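Local coordinates for protein SusD homolog (Bacteroides thetaiotaomicron, PDB 4MRU) that probably binds mucin O-glycans as a SusD-like outer membrane lipoprotein built on a TPR-like helical scaffold, at residues 66-71 and 297-302; 155-160 and 208-213; 81-86 and 463-468; 281-286 and 310-315. One frame throughout, in Å; residues are numbered along the deposited sequence.

How the contacts relate
Four contacts join separate parts of one SusD-like chain, and each rests on a different mixture of polar and apolar chemistry. Contacts 1 and 3 are the pair that touch: Y69 OH of the first lies 3.9 Å from P82 CG of the second, and their segments alternate along the chain. Contact 4 approaches contact 1 to about 6 Å between nearest atoms without touching it. Contact 2, nested in sequence inside the loops closed by contacts 1 and 3, comes within about 9 Å of contact 3 at nearest atoms, whereas its centre lies 40 Å from that of contact 4, across the middle of the chain. All four lie away from the magnesium site at N373.

Contact 1. Residues 66-71 and 297-302; sequences LEKYST and GINSPF
K68 NZ is the best-held polar atom, gripped by three partners. It donates to I298 O at 2.8 Å, meeting the carbonyl nearly along its C=O axis (166°), to water 2 at 2.9 Å from NZ, and weakly to water 3. A long, weak ion pair with E60 adds charge nearby. The lysine chain reaches this point by a bend at chi3 (-70°), and it slides past the N299 side chain, the two running in opposite directions. Water 2 is itself a junction: it gives a proton to S70 OG and takes one from I298 N, while S70 OG is also bonded to E60.

N299 forms the second polar node. Its ND2 donates to water 1 at 2.8 Å, and this water donates in turn to T71 OG1 at 2.7 Å and weakly to L66 O; T71 OG1 is also paired with N73. The other end of the amide, N299 OD1, is taken by K449, so both ends of the group are fixed. Two apolar groups fill in around these bonds. The L66 side chain crosses that of N299 at about a right angle, with L66 CD2 4.2 Å from N299 CG, and T71 CG2 sits 3.7 Å from I298 N. Between the backbones, S70 O comes 3.4 Å from G297 CA, where any side chain would crowd it; the backbone angles of G297 by themselves also call for glycine.

The loop between strand 58-60 and helix 81-100 thus meets the loop leading from strand 289-290 to helix 304-309 through one buried ammonium and ordered waters. With a carbonyl, two waters and a distant carboxylate around it, K68 is likely to stay protonated despite its burial.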
# COMPACT_ATOMS: atom_id res chain seq x y z
N LEU A 66 -11.46 -19.46 -10.58
CA LEU A 66 -12.32 -18.69 -11.50
C LEU A 66 -13.06 -17.50 -10.88
O LEU A 66 -13.66 -16.71 -11.62
CB LEU A 66 -13.33 -19.63 -12.14
CG LEU A 66 -12.68 -20.78 -12.96
CD1 LEU A 66 -13.75 -21.70 -13.51
CD2 LEU A 66 -11.80 -20.26 -14.07
N GLU A 67 -13.02 -17.40 -9.55
CA GLU A 67 -13.53 -16.25 -8.81
C GLU A 67 -12.39 -15.60 -8.06
O GLU A 67 -12.13 -15.90 -6.89
CB GLU A 67 -14.63 -16.68 -7.85
CG GLU A 67 -15.78 -17.38 -8.53
CD GLU A 67 -16.84 -17.82 -7.53
OE1 GLU A 67 -17.67 -16.99 -7.10
OE2 GLU A 67 -16.85 -19.00 -7.16
N LYS A 68 -11.73 -14.65 -8.75
CA LYS A 68 -10.50 -14.08 -8.32
C LYS A 68 -10.57 -12.57 -8.14
O LYS A 68 -11.29 -11.85 -8.83
CB LYS A 68 -9.42 -14.36 -9.35
CG LYS A 68 -9.09 -15.82 -9.58
CD LYS A 68 -7.78 -15.98 -10.36
CE LYS A 68 -7.94 -15.52 -11.81
NZ LYS A 68 -6.71 -15.78 -12.61
N TYR A 69 -9.74 -12.08 -7.21
CA TYR A 69 -9.58 -10.66 -7.06
C TYR A 69 -9.13 -10.06 -8.40
O TYR A 69 -9.68 -9.02 -8.83
CB TYR A 69 -8.57 -10.30 -5.96
CG TYR A 69 -9.11 -10.38 -4.53
CD1 TYR A 69 -9.22 -11.58 -3.85
CD2 TYR A 69 -9.50 -9.23 -3.87
CE1 TYR A 69 -9.69 -11.63 -2.53
CE2 TYR A 69 -9.99 -9.26 -2.57
CZ TYR A 69 -10.09 -10.45 -1.91
OH TYR A 69 -10.54 -10.44 -0.62
N SER A 70 -8.18 -10.71 -9.09
CA SER A 70 -7.58 -10.10 -10.32
C SER A 70 -8.58 -9.92 -11.48
O SER A 70 -8.39 -9.04 -12.33
CB SER A 70 -6.39 -10.89 -10.80
OG SER A 70 -6.78 -12.19 -11.13
N THR A 71 -9.63 -10.73 -11.48
CA THR A 71 -10.70 -10.63 -12.51
C THR A 71 -11.97 -9.92 -11.98
O THR A 71 -13.02 -9.92 -12.65
CB THR A 71 -11.03 -12.00 -13.12
OG1 THR A 71 -11.35 -12.95 -12.10
CG2 THR A 71 -9.85 -12.47 -13.96
N GLY A 297 -5.32 -10.50 -14.47
CA GLY A 297 -6.73 -10.55 -14.90
C GLY A 297 -7.03 -11.42 -16.11
O GLY A 297 -7.57 -10.94 -17.12
N ILE A 298 -6.71 -12.70 -15.99
CA ILE A 298 -6.81 -13.65 -17.04
C ILE A 298 -7.34 -14.97 -16.48
O ILE A 298 -7.34 -15.14 -15.28
CB ILE A 298 -5.44 -13.94 -17.64
CG1 ILE A 298 -4.49 -14.49 -16.58
CG2 ILE A 298 -4.86 -12.67 -18.30
CD1 ILE A 298 -3.20 -15.08 -17.12
N ASN A 299 -7.76 -15.87 -17.37
CA ASN A 299 -8.02 -17.27 -17.06
C ASN A 299 -7.13 -18.09 -17.99
O ASN A 299 -7.52 -18.40 -19.10
CB ASN A 299 -9.50 -17.64 -17.24
CG ASN A 299 -10.46 -16.94 -16.26
OD1 ASN A 299 -11.65 -16.82 -16.55
ND2 ASN A 299 -9.99 -16.56 -15.12
N SER A 300 -5.90 -18.37 -17.58
CA SER A 300 -4.96 -19.03 -18.47
C SER A 300 -5.45 -20.42 -18.86
O SER A 300 -5.95 -21.15 -18.02
CB SER A 300 -3.59 -19.19 -17.80
OG SER A 300 -2.68 -19.93 -18.63
N PRO A 301 -5.22 -20.83 -20.13
CA PRO A 301 -5.49 -22.24 -20.54
C PRO A 301 -4.35 -23.17 -20.24
O PRO A 301 -4.43 -24.35 -20.52
CB PRO A 301 -5.64 -22.12 -22.06
CG PRO A 301 -4.73 -20.99 -22.42
CD PRO A 301 -4.72 -20.02 -21.25
N PHE A 302 -3.25 -22.66 -19.70
CA PHE A 302 -2.09 -23.51 -19.40
C PHE A 302 -2.16 -24.11 -17.98
O PHE A 302 -3.14 -23.89 -17.25
CB PHE A 302 -0.84 -22.67 -19.64
CG PHE A 302 -0.69 -22.26 -21.08
CD1 PHE A 302 -0.69 -23.22 -22.09
CD2 PHE A 302 -0.63 -20.93 -21.43
CE1 PHE A 302 -0.59 -22.85 -23.42
CE2 PHE A 302 -0.52 -20.56 -22.76
CZ PHE A 302 -0.49 -21.51 -23.75
O HOH W 1 -11.59 -15.48 -13.09
O HOH W 2 -5.42 -13.24 -13.29
O HOH W 3 -7.85 -18.65 -13.69

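Contact 2. Residues 155-160 and 208-213; sequences VYMRMF and MRLCYT
Within the TPR-like helical scaffold, helix 152-173 packs against the C-terminal end of helix 192-209 and the type I beta turn, L210 to T213, that follows it. L210 is the side chain at the centre of the contact. Its CG stands anti to the carbonyl carbon (chi1 -48°). CD2 takes one face of the Y156 ring, 4.0 Å from the centroid and offset toward the rim, as a CH-pi contact. CD1, still beside the rim of that ring, reaches M157 and F160 tip to tip: it is 3.8 Å from the selenomethionine methyl M157 CE and 3.8 Å from F160 CE2, at the edge of that ring, which M157 SE also meets in plane.

The Y156 and R209 side chains cross at about a right angle, with Y156 OH 3.5 Å from R209 CG. D123 links the two polar groups, bonding Y156 OH through one oxygen and R209 through the other, and E429 and E433 complete the salt bridges of the guanidinium. An alanine at Y156 would remove both the face under L210 CD2 and the hydroxyl that meets D123, and would probably loosen the turn against helix 152-173. T213 N and OG1 both donate to L210 O, closing the turn. A leucine in the turn that ends helix 192-209 is thus wedged against the aromatic side of helix 152-173, a helix-to-turn contact within the TPR-like fold.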
# COMPACT_ATOMS: atom_id res chain seq x y z
N VAL A 155 -13.48 8.96 9.58
CA VAL A 155 -12.35 8.13 9.98
C VAL A 155 -11.02 8.90 9.89
O VAL A 155 -10.24 8.88 10.84
CB VAL A 155 -12.25 6.84 9.17
CG1 VAL A 155 -11.03 6.06 9.59
CG2 VAL A 155 -13.49 5.98 9.41
N TYR A 156 -10.75 9.54 8.74
CA TYR A 156 -9.49 10.28 8.56
C TYR A 156 -9.37 11.40 9.59
O TYR A 156 -8.33 11.56 10.22
CB TYR A 156 -9.40 10.83 7.14
CG TYR A 156 -8.61 9.96 6.21
CD1 TYR A 156 -9.16 8.82 5.62
CD2 TYR A 156 -7.27 10.24 5.94
CE1 TYR A 156 -8.38 8.03 4.77
CE2 TYR A 156 -6.50 9.43 5.12
CZ TYR A 156 -7.06 8.32 4.55
OH TYR A 156 -6.28 7.54 3.69
N MSE A 157 -10.44 12.13 9.85
CA MSE A 157 -10.31 13.28 10.78
C MSE A 157 -10.04 12.77 12.19
O MSE A 157 -9.25 13.38 12.95
CB MSE A 157 -11.54 14.16 10.70
CG MSE A 157 -11.64 14.90 9.35
SE MSE A 157 -9.97 15.20 8.31
CE MSE A 157 -10.82 14.43 6.72
N ARG A 158 -10.65 11.66 12.58
CA ARG A 158 -10.43 11.09 13.88
C ARG A 158 -9.01 10.53 13.99
O ARG A 158 -8.34 10.75 14.98
CB ARG A 158 -11.51 10.02 14.20
CG ARG A 158 -11.34 9.35 15.57
CD ARG A 158 -11.45 10.32 16.75
NE ARG A 158 -12.83 10.55 17.10
CZ ARG A 158 -13.50 9.84 18.00
NH1 ARG A 158 -12.92 8.86 18.68
NH2 ARG A 158 -14.78 10.12 18.24
N MSE A 159 -8.53 9.86 12.94
CA MSE A 159 -7.14 9.41 12.91
C MSE A 159 -6.17 10.58 13.07
O MSE A 159 -5.19 10.48 13.81
CB MSE A 159 -6.86 8.63 11.59
CG MSE A 159 -7.59 7.30 11.61
SE MSE A 159 -7.24 6.42 9.87
CE MSE A 159 -7.80 4.67 10.45
N PHE A 160 -6.40 11.68 12.36
CA PHE A 160 -5.51 12.80 12.49
C PHE A 160 -5.50 13.30 13.94
O PHE A 160 -4.43 13.60 14.48
CB PHE A 160 -5.86 13.96 11.57
CG PHE A 160 -5.48 13.73 10.12
CD1 PHE A 160 -4.18 13.44 9.77
CD2 PHE A 160 -6.42 13.87 9.13
CE1 PHE A 160 -3.83 13.27 8.43
CE2 PHE A 160 -6.07 13.73 7.78
CZ PHE A 160 -4.78 13.42 7.44
N MSE A 208 -1.55 13.70 1.96
CA MSE A 208 -1.47 13.74 0.50
C MSE A 208 -2.65 13.01 -0.13
O MSE A 208 -3.18 13.44 -1.15
CB MSE A 208 -0.13 13.12 0.02
CG MSE A 208 0.19 13.51 -1.41
SE MSE A 208 0.57 15.46 -1.58
CE MSE A 208 1.99 15.58 -0.25
N ARG A 209 -3.14 12.00 0.57
CA ARG A 209 -4.27 11.19 0.13
C ARG A 209 -5.50 12.04 -0.08
O ARG A 209 -6.28 11.73 -0.96
CB ARG A 209 -4.59 10.07 1.14
CG ARG A 209 -5.53 9.02 0.57
CD ARG A 209 -4.82 7.91 -0.23
NE ARG A 209 -4.27 6.94 0.71
CZ ARG A 209 -3.03 6.47 0.76
NH1 ARG A 209 -2.10 6.79 -0.14
NH2 ARG A 209 -2.75 5.60 1.73
N LEU A 210 -5.64 13.13 0.69
CA LEU A 210 -6.84 13.95 0.66
C LEU A 210 -6.72 15.22 -0.20
O LEU A 210 -7.59 16.12 -0.11
CB LEU A 210 -7.24 14.35 2.08
CG LEU A 210 -7.27 13.24 3.14
CD1 LEU A 210 -7.85 13.80 4.43
CD2 LEU A 210 -8.05 12.04 2.66
N CYS A 211 -5.73 15.26 -1.08
CA CYS A 211 -5.46 16.51 -1.81
C CYS A 211 -6.55 16.84 -2.86
O CYS A 211 -6.63 17.97 -3.33
CB CYS A 211 -4.05 16.47 -2.40
SG CYS A 211 -3.98 15.40 -3.85
N TYR A 212 -7.41 15.89 -3.20
CA TYR A 212 -8.50 16.17 -4.13
C TYR A 212 -9.86 16.37 -3.44
O TYR A 212 -10.88 16.47 -4.13
CB TYR A 212 -8.59 15.04 -5.20
CG TYR A 212 -7.37 14.96 -6.07
CD1 TYR A 212 -7.10 15.96 -7.00
CD2 TYR A 212 -6.50 13.86 -6.03
CE1 TYR A 212 -5.98 15.89 -7.82
CE2 TYR A 212 -5.39 13.79 -6.84
CZ TYR A 212 -5.15 14.81 -7.76
OH TYR A 212 -4.04 14.75 -8.56
N THR A 213 -9.89 16.46 -2.10
CA THR A 213 -11.14 16.62 -1.36
C THR A 213 -11.32 18.05 -0.87
O THR A 213 -10.47 18.87 -1.08
CB THR A 213 -11.17 15.77 -0.09
OG1 THR A 213 -10.18 16.23 0.84
CG2 THR A 213 -10.93 14.31 -0.42

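Contact 3. Residues 81-86 and 463-468; sequences APFTDV and MYPNEE
The first turn of helix 81-100 is widened to a pi-type turn, closed by a weak bond from V86 N to A81 O, and faces an extended run of 463-465 that passes into helix 466-471. The backbones are closest at F83 and P465, whose CA atoms are 7.3 Å apart.

F83 carries the contact. With CG anti to the backbone N (chi1 -178°), its ring reaches across to three residues. Y464 turns an edge toward the F83 face in an offset edge-to-face pair, ring centroids 5.8 Å apart and planes at 73°. P465 CD makes an off-centre CH-pi contact 4.2 Å from the F83 centroid, and E468, crossing at about a right angle, brings CD to 3.6 Å from F83 CE1. An alanine at F83 would remove all three ring contacts and would probably loosen the packing of P465 and the E468 chain against helix 81-100 and cost Y464 one of its aromatic neighbours.

Beside the ring, T84 OG1 lies 3.5 Å from P465 CG, and water 4 joins T84 OG1 to E468 OE2, 2.6 Å from each. E468 OE1 is bonded to Y149 and N472; these partners, together with water 4 donating to OE2, would probably favour the ionised carboxylate.

Y125 of helix 104-125 meets F83 edge-to-face, Y464 and E468 both touch L476 of helix 473-486, and A81 and P82 rest on helix 40-54, so the contact joins the C-terminal helices to the N-terminal ones.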
# COMPACT_ATOMS: atom_id res chain seq x y z
N ALA A 81 -11.40 -11.67 4.90
CA ALA A 81 -10.16 -11.44 5.68
C ALA A 81 -9.71 -9.98 5.77
O ALA A 81 -9.37 -9.53 6.85
CB ALA A 81 -9.02 -12.29 5.14
N PRO A 82 -9.73 -9.22 4.66
CA PRO A 82 -9.25 -7.82 4.80
C PRO A 82 -10.13 -6.86 5.64
O PRO A 82 -9.73 -5.73 5.90
CB PRO A 82 -9.19 -7.33 3.34
CG PRO A 82 -9.20 -8.59 2.51
CD PRO A 82 -10.10 -9.52 3.27
N PHE A 83 -11.34 -7.28 5.98
CA PHE A 83 -12.30 -6.45 6.75
C PHE A 83 -12.53 -7.11 8.08
O PHE A 83 -12.09 -6.60 9.13
CB PHE A 83 -13.63 -6.28 5.98
CG PHE A 83 -14.65 -5.40 6.69
CD1 PHE A 83 -15.52 -5.94 7.59
CD2 PHE A 83 -14.73 -4.06 6.41
CE1 PHE A 83 -16.45 -5.15 8.24
CE2 PHE A 83 -15.64 -3.25 7.06
CZ PHE A 83 -16.50 -3.80 7.97
N THR A 84 -13.17 -8.27 8.04
CA THR A 84 -13.61 -8.92 9.26
C THR A 84 -12.43 -9.41 10.11
O THR A 84 -12.40 -9.20 11.31
CB THR A 84 -14.54 -10.10 8.97
OG1 THR A 84 -15.69 -9.65 8.22
CG2 THR A 84 -15.02 -10.77 10.29
N ASP A 85 -11.45 -10.08 9.51
CA ASP A 85 -10.29 -10.56 10.29
C ASP A 85 -9.39 -9.45 10.83
O ASP A 85 -8.97 -9.50 12.00
CB ASP A 85 -9.46 -11.56 9.47
CG ASP A 85 -10.24 -12.83 9.15
OD1 ASP A 85 -11.33 -13.04 9.72
OD2 ASP A 85 -9.80 -13.61 8.28
N VAL A 86 -9.10 -8.44 10.02
CA VAL A 86 -8.32 -7.32 10.51
C VAL A 86 -8.98 -6.65 11.71
O VAL A 86 -8.35 -6.45 12.72
CB VAL A 86 -8.05 -6.26 9.42
CG1 VAL A 86 -7.25 -5.12 9.98
CG2 VAL A 86 -7.23 -6.87 8.29
N MSE A 463 -15.63 -4.76 -1.84
CA MSE A 463 -17.01 -4.86 -1.39
C MSE A 463 -17.04 -5.39 0.01
O MSE A 463 -16.17 -6.15 0.39
CB MSE A 463 -17.82 -5.80 -2.29
CG MSE A 463 -17.89 -5.27 -3.71
SE MSE A 463 -16.42 -6.08 -4.77
CE MSE A 463 -17.20 -7.88 -5.05
N TYR A 464 -18.03 -4.98 0.80
CA TYR A 464 -18.14 -5.45 2.19
C TYR A 464 -18.42 -6.94 2.22
O TYR A 464 -18.98 -7.47 1.30
CB TYR A 464 -19.23 -4.72 2.93
CG TYR A 464 -18.94 -3.22 3.08
CD1 TYR A 464 -17.81 -2.78 3.75
CD2 TYR A 464 -19.82 -2.28 2.61
CE1 TYR A 464 -17.58 -1.41 3.95
CE2 TYR A 464 -19.59 -0.91 2.77
CZ TYR A 464 -18.49 -0.48 3.46
OH TYR A 464 -18.32 0.88 3.61
N PRO A 465 -17.94 -7.63 3.25
CA PRO A 465 -18.10 -9.09 3.28
C PRO A 465 -19.54 -9.49 3.55
O PRO A 465 -20.30 -8.72 4.17
CB PRO A 465 -17.18 -9.54 4.43
CG PRO A 465 -16.98 -8.37 5.27
CD PRO A 465 -17.18 -7.14 4.40
N ASN A 466 -19.90 -10.71 3.15
CA ASN A 466 -21.26 -11.16 3.31
C ASN A 466 -21.70 -11.26 4.79
O ASN A 466 -22.89 -11.15 5.09
CB ASN A 466 -21.48 -12.52 2.65
CG ASN A 466 -22.96 -12.81 2.41
OD1 ASN A 466 -23.63 -12.11 1.66
ND2 ASN A 466 -23.47 -13.82 3.04
N GLU A 467 -20.75 -11.50 5.69
CA GLU A 467 -21.00 -11.49 7.12
C GLU A 467 -21.67 -10.17 7.56
O GLU A 467 -22.59 -10.15 8.38
CB GLU A 467 -19.70 -11.71 7.90
CG GLU A 467 -19.12 -13.12 7.77
CD GLU A 467 -18.43 -13.45 6.42
OE1 GLU A 467 -18.31 -12.59 5.51
OE2 GLU A 467 -17.98 -14.60 6.26
N GLU A 468 -21.22 -9.07 7.00
CA GLU A 468 -21.82 -7.80 7.35
C GLU A 468 -23.27 -7.75 6.93
O GLU A 468 -24.14 -7.24 7.68
CB GLU A 468 -21.02 -6.67 6.75
CG GLU A 468 -19.69 -6.48 7.47
CD GLU A 468 -19.84 -6.07 8.92
OE1 GLU A 468 -20.32 -4.93 9.21
OE2 GLU A 468 -19.46 -6.89 9.79
O HOH W 4 -17.63 -8.70 9.65

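Contact 4. Residues 281-286 and 310-315; sequences TKVKNN and SYSNRL
Residues 281-283 and 310-313 run antiparallel, with the CA atoms of T281 and S312 5.3 Å apart. The contact borders the small beta hairpin of strands 283-284 and 289-290, where the loop after helix 304-309 passes alongside.

T281 is held at three atoms. Its N donates to N313 O at 2.9 Å, approaching from above the carbonyl plane, 30° out of it. Its OG1 stands in the crowded position between backbone N and carbonyl carbon (chi1 63°) and accepts from N313 N at 2.9 Å, so that a side-chain oxygen does the work a backbone carbonyl would do in a regular sheet. Its carbonyl O takes the proton of S312 OG at 2.8 Å, nearly along the C=O axis. S312 OG is also bonded to Y292 N, which places this buried hydroxyl between two stretches of backbone, while S312 itself has main-chain bonds to V260 and Y292.

Apolar groups close the two ends. T281 CG2 touches L315 CD1 at 4.2 Å, where L315 has a backbone bond to Y279. At the other end V283 turns CG2, anti to its own carbonyl carbon, against the Y311–S312 peptide, 3.4 Å from Y311 C and 3.5 Å from S312 N.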
# COMPACT_ATOMS: atom_id res chain seq x y z
N THR A 281 13.30 -12.83 -9.06
CA THR A 281 14.08 -13.92 -9.60
C THR A 281 14.02 -13.88 -11.14
O THR A 281 13.08 -13.31 -11.75
CB THR A 281 13.54 -15.28 -9.13
OG1 THR A 281 12.21 -15.45 -9.62
CG2 THR A 281 13.50 -15.35 -7.62
N LYS A 282 15.05 -14.45 -11.75
CA LYS A 282 15.12 -14.66 -13.18
C LYS A 282 14.52 -15.99 -13.55
O LYS A 282 14.61 -16.94 -12.78
CB LYS A 282 16.58 -14.68 -13.64
CG LYS A 282 17.23 -13.31 -13.65
CD LYS A 282 18.53 -13.37 -14.45
CE LYS A 282 19.03 -11.97 -14.80
NZ LYS A 282 20.37 -12.00 -15.47
N VAL A 283 13.90 -16.03 -14.74
CA VAL A 283 13.43 -17.24 -15.34
C VAL A 283 14.47 -17.54 -16.38
O VAL A 283 14.83 -16.66 -17.14
CB VAL A 283 12.12 -17.07 -16.11
CG1 VAL A 283 11.79 -18.40 -16.79
CG2 VAL A 283 10.98 -16.63 -15.22
N LYS A 284 14.99 -18.76 -16.39
CA LYS A 284 16.14 -19.13 -17.18
C LYS A 284 15.89 -20.52 -17.71
O LYS A 284 15.91 -21.50 -16.94
CB LYS A 284 17.42 -19.12 -16.33
N ASN A 285 15.58 -20.62 -19.01
CA ASN A 285 15.33 -21.94 -19.66
C ASN A 285 15.68 -21.90 -21.16
O ASN A 285 16.45 -21.03 -21.59
CB ASN A 285 13.87 -22.43 -19.44
CG ASN A 285 12.83 -21.39 -19.88
OD1 ASN A 285 12.76 -21.01 -21.07
ND2 ASN A 285 12.03 -20.92 -18.94
N ASN A 286 15.13 -22.82 -21.97
CA ASN A 286 15.42 -22.86 -23.41
C ASN A 286 15.00 -21.58 -24.19
O ASN A 286 15.72 -21.09 -25.07
CB ASN A 286 14.75 -24.09 -24.05
CG ASN A 286 15.55 -25.38 -23.84
OD1 ASN A 286 16.78 -25.37 -23.80
ND2 ASN A 286 14.85 -26.50 -23.73
N SER A 310 7.23 -20.08 -15.69
CA SER A 310 7.47 -19.21 -16.85
C SER A 310 7.59 -17.73 -16.51
O SER A 310 7.89 -16.91 -17.39
CB SER A 310 6.34 -19.38 -17.85
OG SER A 310 6.29 -20.72 -18.26
N TYR A 311 7.27 -17.38 -15.27
CA TYR A 311 7.27 -16.00 -14.82
C TYR A 311 8.13 -15.83 -13.57
O TYR A 311 8.25 -16.73 -12.76
CB TYR A 311 5.83 -15.52 -14.54
CG TYR A 311 4.98 -15.71 -15.75
CD1 TYR A 311 5.08 -14.85 -16.83
CD2 TYR A 311 4.06 -16.74 -15.82
CE1 TYR A 311 4.32 -15.03 -17.97
CE2 TYR A 311 3.30 -16.94 -16.95
CZ TYR A 311 3.44 -16.09 -18.03
OH TYR A 311 2.68 -16.28 -19.16
N SER A 312 8.74 -14.66 -13.46
CA SER A 312 9.55 -14.30 -12.31
C SER A 312 8.73 -14.38 -11.02
O SER A 312 7.55 -14.07 -11.02
CB SER A 312 10.10 -12.88 -12.48
OG SER A 312 11.03 -12.82 -13.53
N ASN A 313 9.41 -14.73 -9.94
CA ASN A 313 8.93 -14.58 -8.57
C ASN A 313 9.48 -13.31 -7.96
O ASN A 313 10.44 -12.75 -8.47
CB ASN A 313 9.39 -15.77 -7.73
CG ASN A 313 8.66 -15.91 -6.41
OD1 ASN A 313 7.76 -15.16 -6.07
ND2 ASN A 313 9.08 -16.89 -5.65
N ARG A 314 8.89 -12.83 -6.89
CA ARG A 314 9.62 -11.90 -6.08
C ARG A 314 10.80 -12.63 -5.43
O ARG A 314 10.76 -13.82 -5.25
CB ARG A 314 8.73 -11.20 -5.04
CG ARG A 314 8.12 -12.04 -3.98
CD ARG A 314 7.24 -11.14 -3.08
NE ARG A 314 8.05 -10.40 -2.10
CZ ARG A 314 7.62 -10.01 -0.90
NH1 ARG A 314 6.36 -10.22 -0.51
NH2 ARG A 314 8.44 -9.40 -0.09
N LEU A 315 11.84 -11.86 -5.10
CA LEU A 315 13.04 -12.36 -4.43
C LEU A 315 12.89 -12.07 -2.94
O LEU A 315 12.90 -10.93 -2.53
CB LEU A 315 14.28 -11.67 -4.98
CG LEU A 315 15.61 -12.09 -4.35
CD1 LEU A 315 15.87 -13.57 -4.63
CD2 LEU A 315 16.75 -11.22 -4.84